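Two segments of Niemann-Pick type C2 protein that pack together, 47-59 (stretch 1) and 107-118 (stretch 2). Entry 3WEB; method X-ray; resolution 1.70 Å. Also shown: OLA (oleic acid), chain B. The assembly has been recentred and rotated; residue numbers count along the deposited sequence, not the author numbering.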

# COMPACT_ATOMS: atom_id res chain seq x y z
N ASP A 47 10.66 16.87 2.00
CA ASP A 47 10.35 16.65 3.41
C ASP A 47 8.84 16.51 3.57
O ASP A 47 8.08 17.25 2.97
CB ASP A 47 10.86 17.81 4.26
CG ASP A 47 12.37 17.85 4.38
OD1 ASP A 47 13.06 16.84 4.11
OD2 ASP A 47 12.89 18.93 4.76
N VAL A 48 8.42 15.55 4.38
CA VAL A 48 6.99 15.25 4.54
C VAL A 48 6.60 15.35 6.01
O VAL A 48 7.21 14.71 6.87
CB VAL A 48 6.66 13.84 3.97
CG1 VAL A 48 5.21 13.45 4.26
CG2 VAL A 48 6.94 13.80 2.48
N LYS A 49 5.58 16.17 6.30
CA LYS A 49 5.15 16.40 7.68
C LYS A 49 4.16 15.37 8.20
O LYS A 49 4.18 15.03 9.38
CB LYS A 49 4.58 17.81 7.84
CG LYS A 49 5.66 18.88 7.92
CD LYS A 49 5.07 20.26 8.18
CE LYS A 49 4.33 20.35 9.50
NZ LYS A 49 3.71 21.69 9.68
N ASN A 50 3.27 14.89 7.33
CA ASN A 50 2.28 13.88 7.69
C ASN A 50 1.95 13.02 6.48
O ASN A 50 2.00 13.50 5.34
CB ASN A 50 1.01 14.54 8.24
CG ASN A 50 0.08 13.56 8.92
OD1 ASN A 50 0.49 12.75 9.75
ND2 ASN A 50 -1.21 13.64 8.59
N VAL A 51 1.60 11.76 6.73
CA VAL A 51 1.26 10.83 5.66
C VAL A 51 -0.17 10.31 5.84
O VAL A 51 -0.53 9.86 6.93
CB VAL A 51 2.23 9.63 5.60
CG1 VAL A 51 1.89 8.70 4.44
CG2 VAL A 51 3.67 10.11 5.47
N GLU A 52 -0.97 10.36 4.78
CA GLU A 52 -2.30 9.75 4.78
C GLU A 52 -2.36 8.71 3.66
O GLU A 52 -2.15 9.04 2.49
CB GLU A 52 -3.41 10.78 4.56
CG GLU A 52 -3.63 11.75 5.72
CD GLU A 52 -4.76 12.73 5.45
OE1 GLU A 52 -5.94 12.32 5.47
OE2 GLU A 52 -4.48 13.94 5.24
N ALA A 53 -2.64 7.46 4.02
CA ALA A 53 -2.75 6.39 3.04
C ALA A 53 -4.16 6.29 2.46
O ALA A 53 -5.15 6.63 3.11
CB ALA A 53 -2.33 5.06 3.63
N LYS A 54 -4.23 5.82 1.21
CA LYS A 54 -5.47 5.65 0.47
C LYS A 54 -5.42 4.32 -0.26
O LYS A 54 -4.38 3.95 -0.82
CB LYS A 54 -5.64 6.77 -0.56
CG LYS A 54 -5.59 8.18 -0.01
CD LYS A 54 -6.85 8.49 0.78
CE LYS A 54 -6.90 9.96 1.16
NZ LYS A 54 -8.15 10.22 1.92
N ALA A 55 -6.54 3.60 -0.28
CA ALA A 55 -6.62 2.35 -1.02
C ALA A 55 -7.82 2.35 -1.97
O ALA A 55 -8.85 2.98 -1.69
CB ALA A 55 -6.68 1.17 -0.07
N PHE A 56 -7.67 1.65 -3.09
CA PHE A 56 -8.71 1.51 -4.09
C PHE A 56 -8.73 0.09 -4.64
O PHE A 56 -7.68 -0.54 -4.78
CB PHE A 56 -8.50 2.50 -5.24
CG PHE A 56 -8.36 3.93 -4.81
CD1 PHE A 56 -7.13 4.45 -4.42
CD2 PHE A 56 -9.47 4.78 -4.79
CE1 PHE A 56 -7.00 5.78 -4.01
CE2 PHE A 56 -9.35 6.10 -4.38
CZ PHE A 56 -8.12 6.60 -3.99
N GLY A 57 -9.93 -0.41 -4.94
CA GLY A 57 -10.09 -1.65 -5.69
C GLY A 57 -10.66 -1.29 -7.05
O GLY A 57 -11.60 -0.51 -7.13
N VAL A 58 -10.08 -1.83 -8.12
CA VAL A 58 -10.52 -1.45 -9.47
C VAL A 58 -11.70 -2.29 -9.93
O VAL A 58 -11.63 -3.52 -9.97
CB VAL A 58 -9.36 -1.49 -10.50
CG1 VAL A 58 -9.87 -1.16 -11.90
CG2 VAL A 58 -8.25 -0.52 -10.10
N LEU A 59 -12.80 -1.61 -10.26
CA LEU A 59 -13.98 -2.24 -10.85
C LEU A 59 -14.50 -1.38 -12.01
O LEU A 59 -14.69 -0.17 -11.86
CB LEU A 59 -15.08 -2.44 -9.79
CG LEU A 59 -15.01 -3.55 -8.71
CD1 LEU A 59 -14.56 -4.89 -9.27
CD2 LEU A 59 -14.14 -3.15 -7.52
N SER A 107 -10.99 -11.70 -7.80
CA SER A 107 -9.78 -11.13 -8.38
C SER A 107 -10.05 -9.66 -8.67
O SER A 107 -11.10 -9.32 -9.23
CB SER A 107 -9.41 -11.84 -9.68
OG SER A 107 -9.22 -13.23 -9.49
N LEU A 108 -9.10 -8.80 -8.30
CA LEU A 108 -9.21 -7.37 -8.56
C LEU A 108 -7.84 -6.70 -8.57
O LEU A 108 -6.89 -7.21 -7.96
CB LEU A 108 -10.11 -6.69 -7.52
CG LEU A 108 -9.57 -6.35 -6.12
CD1 LEU A 108 -10.61 -5.54 -5.35
CD2 LEU A 108 -9.15 -7.57 -5.32
N GLU A 109 -7.74 -5.58 -9.27
CA GLU A 109 -6.55 -4.74 -9.18
C GLU A 109 -6.68 -3.87 -7.95
O GLU A 109 -7.75 -3.33 -7.66
CB GLU A 109 -6.38 -3.85 -10.40
CG GLU A 109 -5.83 -4.54 -11.63
CD GLU A 109 -5.56 -3.56 -12.76
OE1 GLU A 109 -6.51 -2.88 -13.20
OE2 GLU A 109 -4.40 -3.46 -13.19
N ILE A 110 -5.58 -3.75 -7.22
CA ILE A 110 -5.53 -2.93 -6.03
C ILE A 110 -4.62 -1.75 -6.31
O ILE A 110 -3.58 -1.91 -6.94
CB ILE A 110 -5.04 -3.76 -4.82
CG1 ILE A 110 -6.13 -4.74 -4.39
CG2 ILE A 110 -4.65 -2.85 -3.65
CD1 ILE A 110 -5.65 -5.84 -3.47
N MET A 111 -5.05 -0.56 -5.89
CA MET A 111 -4.23 0.63 -5.96
C MET A 111 -4.06 1.19 -4.56
O MET A 111 -5.03 1.35 -3.83
CB MET A 111 -4.84 1.69 -6.87
CG MET A 111 -4.88 1.31 -8.34
SD MET A 111 -5.77 2.54 -9.33
CE MET A 111 -4.94 4.04 -8.82
N TRP A 112 -2.82 1.47 -4.20
CA TRP A 112 -2.50 1.85 -2.83
C TRP A 112 -1.55 3.03 -2.86
O TRP A 112 -0.48 2.96 -3.48
CB TRP A 112 -1.88 0.64 -2.13
CG TRP A 112 -1.37 0.86 -0.74
CD1 TRP A 112 -2.00 1.54 0.28
CD2 TRP A 112 -0.15 0.35 -0.18
NE1 TRP A 112 -1.23 1.50 1.41
CE2 TRP A 112 -0.09 0.78 1.16
CE3 TRP A 112 0.90 -0.42 -0.70
CZ2 TRP A 112 0.98 0.46 2.01
CZ3 TRP A 112 1.97 -0.74 0.15
CH2 TRP A 112 2.00 -0.29 1.49
N GLU A 113 -1.95 4.11 -2.19
CA GLU A 113 -1.21 5.37 -2.23
C GLU A 113 -0.84 5.88 -0.84
O GLU A 113 -1.59 5.70 0.12
CB GLU A 113 -2.02 6.46 -2.93
CG GLU A 113 -2.64 6.08 -4.27
CD GLU A 113 -3.41 7.22 -4.91
OE1 GLU A 113 -3.79 8.18 -4.19
OE2 GLU A 113 -3.64 7.16 -6.13
N PHE A 114 0.32 6.51 -0.75
CA PHE A 114 0.66 7.34 0.40
C PHE A 114 0.68 8.78 -0.10
O PHE A 114 1.36 9.09 -1.08
CB PHE A 114 2.06 7.02 0.94
CG PHE A 114 2.12 5.86 1.91
CD1 PHE A 114 1.02 5.03 2.13
CD2 PHE A 114 3.30 5.60 2.60
CE1 PHE A 114 1.10 3.97 3.02
CE2 PHE A 114 3.38 4.54 3.50
CZ PHE A 114 2.28 3.72 3.71
N ARG A 115 -0.07 9.64 0.57
CA ARG A 115 -0.06 11.06 0.27
C ARG A 115 0.51 11.86 1.43
O ARG A 115 0.43 11.43 2.59
CB ARG A 115 -1.47 11.54 -0.07
CG ARG A 115 -2.07 10.87 -1.29
CD ARG A 115 -3.49 11.34 -1.53
NE ARG A 115 -4.10 10.65 -2.66
CZ ARG A 115 -5.35 10.87 -3.08
NH1 ARG A 115 -6.11 11.77 -2.47
NH2 ARG A 115 -5.83 10.19 -4.11
N ASN A 116 1.07 13.02 1.13
CA ASN A 116 1.49 13.92 2.19
C ASN A 116 0.32 14.81 2.64
O ASN A 116 -0.81 14.67 2.16
CB ASN A 116 2.70 14.76 1.77
CG ASN A 116 2.39 15.74 0.65
OD1 ASN A 116 1.24 15.91 0.25
ND2 ASN A 116 3.43 16.40 0.16
N GLU A 117 0.63 15.72 3.56
CA GLU A 117 -0.33 16.66 4.14
C GLU A 117 -0.98 17.58 3.10
O GLU A 117 -2.05 18.15 3.35
CB GLU A 117 0.36 17.48 5.23
CG GLU A 117 1.48 18.42 4.76
CD GLU A 117 2.85 17.76 4.61
OE1 GLU A 117 2.99 16.54 4.85
OE2 GLU A 117 3.81 18.48 4.24
N LYS A 118 -0.33 17.71 1.94
CA LYS A 118 -0.75 18.61 0.87
C LYS A 118 -1.57 17.87 -0.19
O LYS A 118 -1.86 18.43 -1.25
CB LYS A 118 0.47 19.24 0.21
CG LYS A 118 1.39 19.99 1.16
CD LYS A 118 2.77 20.17 0.58
CE LYS A 118 3.64 20.97 1.52
NZ LYS A 118 4.95 21.31 0.91
C1 OLA B . -5.42 -0.62 7.53
O1 OLA B . -5.00 0.55 7.68
O2 OLA B . -6.63 -0.92 7.60
C2 OLA B . -4.41 -1.72 7.28
C3 OLA B . -4.63 -2.34 5.90
C4 OLA B . -3.31 -2.44 5.13
C5 OLA B . -3.30 -1.52 3.91
C6 OLA B . -2.31 -2.00 2.86
C7 OLA B . -3.07 -2.46 1.62
C8 OLA B . -2.14 -2.87 0.47
C9 OLA B . -1.62 -4.28 0.66
C10 OLA B . -2.27 -5.38 0.28
C11 OLA B . -3.62 -5.36 -0.41
C12 OLA B . -4.44 -6.56 0.04
C13 OLA B . -5.88 -6.17 0.31
C14 OLA B . -6.61 -7.29 1.05
C15 OLA B . -8.11 -7.21 0.82
C16 OLA B . -8.83 -6.78 2.09
C17 OLA B . -9.60 -7.94 2.71
C18 OLA B . -10.86 -7.46 3.40
O HOH W 1 5.69 17.45 1.61
O HOH W 2 6.82 19.77 4.45
O HOH W 3 -3.34 14.72 2.72
O HOH W 4 -9.73 -5.20 -11.44

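Two neighbouring strands of Niemann-Pick type C2 protein run antiparallel, their side chains alternating between a face that meets oleic acid and a face carrying the charged residues Glu-52, Lys-54, Glu-109, Glu-113 and Arg-115 together with Phe-56, Met-111 and Val-58. Before the ladder begins, a water bridges Asp-47 O (2.8 Å from the water O) and Asn-116 ND2 (2.9 Å from it). Val-48 CG1 rests 3.8 Å from Asn-116 CB. The carboxylate of Glu-117 folds back to stretch 1: its OE1 accepts hydrogen bonds from Lys-49 N and Asn-50 N, both at 3.0 Å. Val-51 turns to the face that meets oleic acid, its CG1 3.8 Å from Phe-114 CG. Regular pairing follows: Glu-52 N donates to Arg-115 O (2.8 Å) and Arg-115 N returns to Glu-52 O (2.9 Å). Ala-53, a non-hydrogen-bonded partner of Phe-114, sets CB 3.7 Å from CE1 of that ring; the CA atoms of Ala-53 and Phe-114 are 4.4 Å apart, as is usual for such a pair. Lys-54 and Glu-113 close the next ring: Lys-54 N donates to Glu-113 O (2.9 Å) and Glu-113 N to Lys-54 O (2.8 Å). On the same face, Lys-54 CG lies over the guanidinium of Arg-115, 3.9 Å from NE, and that group is held in place by a salt bridge, Arg-115 NH2 to Glu-113 OE1 at 2.9 Å. Ala-55 pairs with Trp-112 without hydrogen bonds between them; the Trp-112 ring carries the lipid over one face (Trp-112 CD2 to OLA C8, 3.8 Å). Phe-56 N donates to Met-111 O (2.8 Å), Met-111 N to Phe-56 O (2.9 Å), and the Phe-56 ring reaches diagonally across to the other strand, Phe-56 CE1 to Glu-113 CD 4.0 Å. At Gly-57 an ideal CB would sit 2.9 Å from Leu-108 CD1, a clash that the bare CA avoids. Val-58 N donates to Glu-109 O (2.8 Å), and Val-58 CG2 packs 4.0 Å from Met-111 SD.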